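Local coordinates for superoxide dismutase [Mn/Fe] (PDB 3AK2) that catalyses the dismutation of superoxide to dioxygen and hydrogen peroxide, working as a cambialistic enzyme with either manganese or iron at its active site, at the interface of chains A and B. Sequence-based numbering; all coordinates share one arbitrary frame. Chains: chain A/B, Superoxide dismutase [Mn/Fe].

The interface of chains A and B. Residues chain A 107-108, 113, 117; chain B 50, 54.
B:Leu54 reaches across to A:Phe108 with its CG anti to its own carbonyl carbon (chi1 -74°), a torsion that sends the isobutyl group into chain A while the carbonyl stays available to A:Lys113. The lysine chain runs extended as far as CE and then bends at its last torsion (chi4 -63°), which turns the amine onto the oxygen of that carbonyl. There NZ donates a hydrogen bond of 2.9 Å to B:Leu54 O. The approach is nearly head-on to the oxygen, with a C=O...N angle of 172°. B:Leu54 is the last residue of helix 25-54, so the amine meets the C-terminal end of a helix, where the helix dipole may favour a positive charge. The lysine methylenes lie alongside the same oxygen, CD at 3.3 Å from B:Leu54 O.

Within this patch B:Leu54 loses far more surface to the partner than any other residue. Its CD1 meets the A:Phe108 ring at CD1 of the phenylalanine, 3.8 Å away, and also lies near the carbonyl oxygen of A:Gln107. CD2 sits 3.7 Å from A:Phe108 O, close to A:Lys113 O as well, and packs against A:Leu117. The leucine tip thus sits by the end of helix 98-108 and the start of helix 111-123. Over one face of the ring, near its rim, lies A:Gln107 CB, 4.1 Å from the plane and on the side toward which B:Leu54 CD1 is displaced; this is packing within chain A.

Farther along, A:Leu117 crosses both B:Leu54 and B:Ile50 at about a right angle. This small, largely apolar patch is one of a twin pair in the two-fold interface, consistent with a role in holding the subunits of this superoxide dismutase together. At its far end one methyl, CD2 of A:Leu117, touches side chains from successive turns of helix 25-54 of chain B, 3.9 Å from B:Leu54 CD2 and 3.9 Å from B:Ile50 CG2.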
loop_
_atom_site.group_PDB
_atom_site.type_symbol
_atom_site.label_atom_id
_atom_site.label_comp_id
_atom_site.label_asym_id
_atom_site.label_seq_id
_atom_site.Cartn_x
_atom_site.Cartn_y
_atom_site.Cartn_z
ATOM N N GLN A 107 -23.144 1.956 20.563
ATOM C CA GLN A 107 -22.674 1.757 19.196
ATOM C C GLN A 107 -22.452 0.308 18.816
ATOM O O GLN A 107 -22.784 -0.097 17.698
ATOM C CB GLN A 107 -21.389 2.530 18.973
ATOM C CG GLN A 107 -21.542 4.007 19.195
ATOM C CD GLN A 107 -20.285 4.734 18.848
ATOM O OE1 GLN A 107 -19.704 5.425 19.682
ATOM N NE2 GLN A 107 -19.830 4.563 17.609
ATOM N N PHE A 108 -21.877 -0.464 19.731
ATOM C CA PHE A 108 -21.511 -1.843 19.429
ATOM C C PHE A 108 -22.468 -2.853 20.050
ATOM O O PHE A 108 -22.351 -4.049 19.804
ATOM C CB PHE A 108 -20.060 -2.126 19.838
ATOM C CG PHE A 108 -19.064 -1.186 19.216
ATOM C CD1 PHE A 108 -18.745 -1.280 17.864
ATOM C CD2 PHE A 108 -18.453 -0.198 19.978
ATOM C CE1 PHE A 108 -17.830 -0.406 17.282
ATOM C CE2 PHE A 108 -17.534 0.682 19.404
ATOM C CZ PHE A 108 -17.225 0.577 18.052
ATOM N N LYS A 113 -19.908 -7.692 22.432
ATOM C CA LYS A 113 -19.991 -7.474 20.986
ATOM C C LYS A 113 -18.810 -6.635 20.485
ATOM O O LYS A 113 -18.208 -6.959 19.457
ATOM C CB LYS A 113 -21.325 -6.835 20.594
ATOM C CG LYS A 113 -22.513 -7.797 20.607
ATOM C CD LYS A 113 -23.792 -7.111 20.129
ATOM C CE LYS A 113 -24.996 -8.050 20.186
ATOM N NZ LYS A 113 -24.833 -9.222 19.280
ATOM N N LEU A 117 -15.582 -7.891 18.017
ATOM C CA LEU A 117 -15.281 -7.184 16.774
ATOM C C LEU A 117 -13.853 -6.651 16.764
ATOM O O LEU A 117 -13.132 -6.808 15.777
ATOM C CB LEU A 117 -16.282 -6.051 16.529
ATOM C CG LEU A 117 -16.101 -5.235 15.242
ATOM C CD1 LEU A 117 -16.149 -6.123 14.005
ATOM C CD2 LEU A 117 -17.142 -4.136 15.141
ATOM N N ILE B 50 -21.296 -3.205 9.125
ATOM C CA ILE B 50 -20.798 -3.433 10.478
ATOM C C ILE B 50 -21.974 -3.545 11.455
ATOM O O ILE B 50 -21.973 -4.414 12.333
ATOM C CB ILE B 50 -19.765 -2.356 10.906
ATOM C CG1 ILE B 50 -18.519 -2.448 10.011
ATOM C CG2 ILE B 50 -19.355 -2.535 12.368
ATOM C CD1 ILE B 50 -17.566 -1.260 10.111
ATOM N N LEU B 54 -22.841 -6.721 13.829
ATOM C CA LEU B 54 -22.966 -6.593 15.285
ATOM C C LEU B 54 -24.317 -7.074 15.808
ATOM O O LEU B 54 -24.400 -7.639 16.903
ATOM C CB LEU B 54 -22.730 -5.144 15.713
ATOM C CG LEU B 54 -21.280 -4.660 15.667
ATOM C CD1 LEU B 54 -21.246 -3.146 15.615
ATOM C CD2 LEU B 54 -20.481 -5.189 16.856
#